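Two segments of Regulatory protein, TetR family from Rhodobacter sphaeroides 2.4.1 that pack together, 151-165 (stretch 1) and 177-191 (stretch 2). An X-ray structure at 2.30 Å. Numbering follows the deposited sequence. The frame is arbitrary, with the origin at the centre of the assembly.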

# COMPACT_ATOMS: atom_id res chain seq x y z
N VAL A 151 0.93 -15.50 -2.13
CA VAL A 151 2.13 -14.99 -2.81
C VAL A 151 3.05 -14.21 -1.82
O VAL A 151 4.27 -14.43 -1.77
N LEU A 152 2.45 -13.32 -1.04
CA LEU A 152 3.14 -12.53 -0.02
C LEU A 152 3.84 -13.38 1.04
O LEU A 152 4.96 -13.11 1.45
N GLU A 153 3.14 -14.41 1.52
CA GLU A 153 3.71 -15.34 2.46
C GLU A 153 4.87 -16.10 1.86
O GLU A 153 5.83 -16.39 2.56
N THR A 154 4.82 -16.41 0.56
CA THR A 154 5.98 -17.01 -0.09
C THR A 154 7.19 -16.10 -0.05
O THR A 154 8.30 -16.53 0.31
N TRP A 155 6.98 -14.83 -0.42
CA TRP A 155 8.04 -13.85 -0.39
C TRP A 155 8.64 -13.71 1.01
O TRP A 155 9.89 -13.64 1.16
N GLN A 156 7.77 -13.67 2.02
CA GLN A 156 8.16 -13.59 3.42
C GLN A 156 8.96 -14.80 3.90
O GLN A 156 9.94 -14.64 4.60
N ARG A 157 8.55 -16.00 3.52
CA ARG A 157 9.30 -17.22 3.84
C ARG A 157 10.71 -17.23 3.23
O ARG A 157 11.67 -17.72 3.85
N ARG A 158 10.84 -16.72 2.01
CA ARG A 158 12.17 -16.69 1.37
C ARG A 158 13.08 -15.69 2.09
O ARG A 158 14.26 -15.94 2.28
N THR A 159 12.48 -14.58 2.52
CA THR A 159 13.18 -13.48 3.17
C THR A 159 13.61 -13.83 4.60
O THR A 159 14.73 -13.50 4.98
N ALA A 160 12.75 -14.50 5.36
CA ALA A 160 13.11 -15.00 6.69
C ALA A 160 14.27 -15.98 6.61
O ALA A 160 15.17 -15.95 7.44
N GLN A 161 14.27 -16.82 5.59
CA GLN A 161 15.37 -17.76 5.38
C GLN A 161 16.67 -16.97 5.12
O GLN A 161 17.70 -17.29 5.70
N LEU A 162 16.59 -15.91 4.32
CA LEU A 162 17.69 -14.98 4.11
C LEU A 162 18.20 -14.41 5.43
O LEU A 162 19.42 -14.44 5.69
N PHE A 163 17.25 -13.92 6.25
CA PHE A 163 17.55 -13.40 7.58
C PHE A 163 18.15 -14.46 8.53
O PHE A 163 19.01 -14.12 9.32
N ARG A 164 17.69 -15.72 8.48
CA ARG A 164 18.34 -16.78 9.27
C ARG A 164 19.79 -17.00 8.86
O ARG A 164 20.64 -17.23 9.71
N GLU A 165 20.08 -16.92 7.57
CA GLU A 165 21.46 -16.98 7.11
C GLU A 165 22.28 -15.75 7.50
O GLU A 165 23.48 -15.87 7.78
N ASP A 177 13.94 -11.50 15.55
CA ASP A 177 13.15 -12.61 15.00
C ASP A 177 13.14 -12.51 13.45
O ASP A 177 12.63 -11.52 12.90
N PRO A 178 13.75 -13.51 12.76
CA PRO A 178 13.81 -13.45 11.28
C PRO A 178 12.43 -13.42 10.61
O PRO A 178 12.26 -12.73 9.60
N ASP A 179 11.44 -14.11 11.17
CA ASP A 179 10.10 -14.10 10.58
C ASP A 179 9.38 -12.75 10.71
O ASP A 179 8.69 -12.31 9.77
N ALA A 180 9.52 -12.12 11.88
CA ALA A 180 8.93 -10.80 12.18
C ALA A 180 9.56 -9.71 11.32
O ALA A 180 8.90 -8.83 10.76
N LEU A 181 10.87 -9.80 11.20
CA LEU A 181 11.59 -8.86 10.36
C LEU A 181 11.24 -9.03 8.86
O LEU A 181 11.01 -8.04 8.14
N ALA A 182 11.10 -10.28 8.41
CA ALA A 182 10.69 -10.56 7.03
C ALA A 182 9.30 -9.99 6.74
O ALA A 182 9.06 -9.48 5.66
N GLU A 183 8.38 -10.09 7.73
CA GLU A 183 7.07 -9.58 7.57
C GLU A 183 7.12 -8.06 7.57
O GLU A 183 6.48 -7.42 6.74
N ALA A 184 7.86 -7.47 8.51
CA ALA A 184 7.99 -6.02 8.50
C ALA A 184 8.64 -5.50 7.21
O ALA A 184 8.15 -4.52 6.68
N PHE A 185 9.68 -6.18 6.67
CA PHE A 185 10.22 -5.83 5.34
C PHE A 185 9.15 -5.76 4.23
O PHE A 185 9.08 -4.77 3.51
N TRP A 186 8.34 -6.81 4.09
CA TRP A 186 7.33 -6.84 3.01
C TRP A 186 6.16 -5.87 3.20
O TRP A 186 5.65 -5.30 2.20
N ILE A 187 5.75 -5.66 4.46
CA ILE A 187 4.79 -4.58 4.79
C ILE A 187 5.36 -3.22 4.31
O ILE A 187 4.70 -2.47 3.60
N GLY A 188 6.59 -2.92 4.70
CA GLY A 188 7.17 -1.62 4.40
C GLY A 188 7.51 -1.41 2.94
O GLY A 188 7.29 -0.31 2.39
N TRP A 189 8.04 -2.46 2.31
CA TRP A 189 8.40 -2.40 0.87
C TRP A 189 7.23 -2.19 -0.08
O TRP A 189 7.33 -1.48 -1.03
N GLU A 190 6.11 -2.83 0.20
CA GLU A 190 4.89 -2.57 -0.58
C GLU A 190 4.38 -1.12 -0.42
O GLU A 190 3.82 -0.55 -1.37
N GLY A 191 4.59 -0.54 0.77
CA GLY A 191 4.17 0.83 1.04
C GLY A 191 5.12 1.83 0.41
O GLY A 191 4.70 2.93 0.01

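Two helices of one chain cross at 129°, nearer perpendicular than antiparallel, and their axes approach to 8.1 Å. At this spacing the small Ala 182 of stretch 2 points toward stretch 1 and fits among its side chains.

Asp 177 does not touch the partner helix; it starts its own. Its t rotamer brings OD1 to 3.1 Å from Asp 179 N, a capping bond that satisfies an amide of the first turn. Pro 178 follows, where the first turn asks for no backbone donor, and its CA-to-CB bond points toward stretch 1. Its CB lies 3.7 Å from Phe 163 CB, and its CG lies 3.7 Å from Arg 164 CG, so the aliphatic part of the arginine serves as packing surface. The CA atoms of Ala 160 and Pro 178 are 4.9 Å apart, and Ala 160 CB lies 3.7 Å from Pro 178 O.

Asp 179 (m) has its CA-to-CB bond directed away, yet its end returns: OD1 is 3.4 Å from Ala 160 CB. Arg 164 NH1 stands 4.1 Å from Asp 179 OD1, an attraction of opposite charges too long for a salt bridge.

Leu 181 (t, chi2 p) lays CD2 over one face of the Phe 163 ring, 4.3 Å from its centroid. Phe 163, an m rotamer, turns its edge to the backbone, with CE2 3.4 Å from Ala 182 N. Ala 182 is the knob: its methyl sits among Gln 156, Thr 159, Ala 160 and Phe 163, with CB 3.4 Å from Gln 156 O and 3.8 Å from Ala 160 CB. That short reach to a backbone oxygen shows how closely the helices meet here. At the flank, Glu 183 (t) offers CG at 3.7 Å to Gln 156 OE1, while Glu 183 OE1 and Gln 156 OE1 find hydrogen bonds elsewhere in the structure.

Trp 186 (m) has the largest covered area. Its NE1 donates to Thr 159 OG1 at 2.8 Å, nearly straight, and Thr 159 OG1 in turn donates to Trp 155 O at 2.6 Å. The m rotamer of Thr 159 thus links the indole to its own helix backbone. Over the indole face sits Trp 155, also m: its CB is 4.0 Å from the centroid of the six-membered ring of Trp 186, and the two six-membered rings meet obliquely, planes at 38°.

Glu 190 (m, m) closes the contact, its OE2 3.6 Å from Trp 155 CZ3 at the ring edge. Buried here, OE2 has no polar partner in the model.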

# COMPACT_ATOMS: atom_id res chain seq x y z
CB VAL A 151 1.72 -14.09 -3.98
CG1 VAL A 151 2.90 -13.45 -4.62
CG2 VAL A 151 0.90 -14.88 -5.04
CB LEU A 152 2.13 -11.58 0.65
CG LEU A 152 1.68 -10.34 -0.17
CD1 LEU A 152 0.39 -9.66 0.43
CD2 LEU A 152 2.80 -9.32 -0.32
CB GLU A 153 2.64 -16.24 3.04
CG GLU A 153 1.93 -15.55 4.20
CD GLU A 153 0.60 -16.20 4.55
OE1 GLU A 153 0.26 -17.23 3.90
OE2 GLU A 153 -0.11 -15.69 5.46
CB THR A 154 5.68 -17.41 -1.57
OG1 THR A 154 4.64 -18.40 -1.56
CG2 THR A 154 6.94 -18.00 -2.30
CB TRP A 155 7.51 -12.53 -0.89
CG TRP A 155 7.07 -12.55 -2.33
CD1 TRP A 155 7.34 -13.52 -3.29
CD2 TRP A 155 6.31 -11.53 -3.00
NE1 TRP A 155 6.76 -13.16 -4.50
CE2 TRP A 155 6.14 -11.95 -4.35
CE3 TRP A 155 5.76 -10.30 -2.58
CZ2 TRP A 155 5.42 -11.18 -5.28
CZ3 TRP A 155 5.05 -9.53 -3.51
CH2 TRP A 155 4.89 -9.97 -4.85
CB GLN A 156 6.90 -13.40 4.30
CG GLN A 156 6.35 -11.98 4.29
CD GLN A 156 5.01 -11.82 5.02
OE1 GLN A 156 4.37 -10.78 4.87
NE2 GLN A 156 4.59 -12.84 5.78
CB ARG A 157 8.57 -18.45 3.31
CG ARG A 157 7.87 -19.25 4.33
CD ARG A 157 7.22 -20.52 3.71
NE ARG A 157 5.95 -20.21 3.05
CZ ARG A 157 5.73 -20.31 1.74
NH1 ARG A 157 6.69 -20.76 0.90
NH2 ARG A 157 4.55 -19.96 1.27
CB ARG A 158 12.05 -16.36 -0.11
CG ARG A 158 11.32 -17.41 -0.91
CD ARG A 158 11.39 -17.08 -2.41
NE ARG A 158 12.74 -17.27 -2.93
CZ ARG A 158 13.07 -17.28 -4.23
NH1 ARG A 158 12.14 -17.11 -5.18
NH2 ARG A 158 14.34 -17.48 -4.57
CB THR A 159 12.30 -12.21 3.11
OG1 THR A 159 11.91 -12.03 1.75
CG2 THR A 159 13.03 -10.96 3.58
CB ALA A 160 11.93 -15.64 7.35
CB GLN A 161 15.06 -18.72 4.25
CG GLN A 161 16.12 -19.79 4.02
CD GLN A 161 16.05 -20.36 2.59
OE1 GLN A 161 15.10 -20.09 1.83
NE2 GLN A 161 17.07 -21.14 2.21
CB LEU A 162 17.26 -13.84 3.18
CG LEU A 162 18.37 -12.91 2.68
CD1 LEU A 162 19.56 -13.74 2.22
CD2 LEU A 162 17.87 -12.06 1.50
CB PHE A 163 16.35 -12.70 8.24
CG PHE A 163 15.90 -11.44 7.53
CD1 PHE A 163 16.81 -10.60 6.88
CD2 PHE A 163 14.55 -11.06 7.53
CE1 PHE A 163 16.36 -9.42 6.21
CE2 PHE A 163 14.12 -9.89 6.89
CZ PHE A 163 15.02 -9.07 6.22
CB ARG A 164 17.58 -18.10 9.20
CG ARG A 164 16.45 -18.18 10.16
CD ARG A 164 15.87 -19.60 10.29
NE ARG A 164 15.28 -20.02 9.02
CZ ARG A 164 14.06 -19.69 8.59
NH1 ARG A 164 13.25 -18.95 9.37
NH2 ARG A 164 13.67 -20.10 7.39
CB GLU A 165 21.51 -17.18 5.60
CG GLU A 165 20.84 -18.46 5.18
CD GLU A 165 20.53 -18.50 3.68
OE1 GLU A 165 20.96 -17.58 2.94
OE2 GLU A 165 19.84 -19.47 3.25
CB ASP A 177 11.72 -12.62 15.60
CG ASP A 177 10.81 -13.72 14.99
OD1 ASP A 177 11.29 -14.58 14.21
OD2 ASP A 177 9.58 -13.74 15.29
CB PRO A 178 14.62 -14.69 10.87
CG PRO A 178 14.75 -15.53 12.09
CD PRO A 178 14.49 -14.67 13.30
CB ASP A 179 9.22 -15.17 11.20
CG ASP A 179 9.67 -16.56 10.84
OD1 ASP A 179 9.75 -16.86 9.61
OD2 ASP A 179 9.94 -17.34 11.79
CB ALA A 180 9.06 -10.46 13.70
CB LEU A 181 13.08 -9.02 10.63
CG LEU A 181 13.88 -7.76 10.35
CD1 LEU A 181 13.41 -6.62 11.23
CD2 LEU A 181 15.35 -8.08 10.55
CB ALA A 182 10.71 -12.07 6.74
CB GLU A 183 6.11 -10.10 8.65
CG GLU A 183 4.68 -9.63 8.37
CD GLU A 183 3.67 -10.08 9.40
OE1 GLU A 183 4.09 -10.58 10.47
OE2 GLU A 183 2.45 -9.90 9.16
CB ALA A 184 8.74 -5.51 9.71
CB PHE A 185 11.37 -6.75 4.86
CG PHE A 185 11.94 -6.35 3.51
CD1 PHE A 185 12.94 -5.38 3.43
CD2 PHE A 185 11.42 -6.85 2.33
CE1 PHE A 185 13.44 -4.97 2.17
CE2 PHE A 185 11.90 -6.43 1.08
CZ PHE A 185 12.92 -5.49 1.00
CB TRP A 186 6.89 -8.29 2.68
CG TRP A 186 8.00 -8.97 1.90
CD1 TRP A 186 8.95 -9.81 2.39
CD2 TRP A 186 8.33 -8.75 0.51
NE1 TRP A 186 9.86 -10.14 1.39
CE2 TRP A 186 9.50 -9.51 0.23
CE3 TRP A 186 7.75 -7.99 -0.53
CZ2 TRP A 186 10.08 -9.56 -1.05
CZ3 TRP A 186 8.34 -8.02 -1.79
CH2 TRP A 186 9.49 -8.80 -2.04
CB ILE A 187 4.49 -4.48 6.33
CG1 ILE A 187 3.67 -5.66 6.87
CG2 ILE A 187 3.88 -3.10 6.68
CD1 ILE A 187 3.58 -5.72 8.41
CB TRP A 189 9.18 -3.65 0.51
CG TRP A 189 9.64 -3.71 -0.88
CD1 TRP A 189 9.21 -4.58 -1.83
CD2 TRP A 189 10.62 -2.88 -1.50
NE1 TRP A 189 9.88 -4.36 -3.02
CE2 TRP A 189 10.75 -3.31 -2.85
CE3 TRP A 189 11.39 -1.79 -1.07
CZ2 TRP A 189 11.64 -2.70 -3.76
CZ3 TRP A 189 12.28 -1.18 -1.97
CH2 TRP A 189 12.38 -1.64 -3.30
CB GLU A 190 3.79 -3.58 -0.21
CG GLU A 190 3.99 -4.99 -0.74
CD GLU A 190 3.92 -5.10 -2.28
OE1 GLU A 190 3.32 -4.22 -2.97
OE2 GLU A 190 4.49 -6.08 -2.83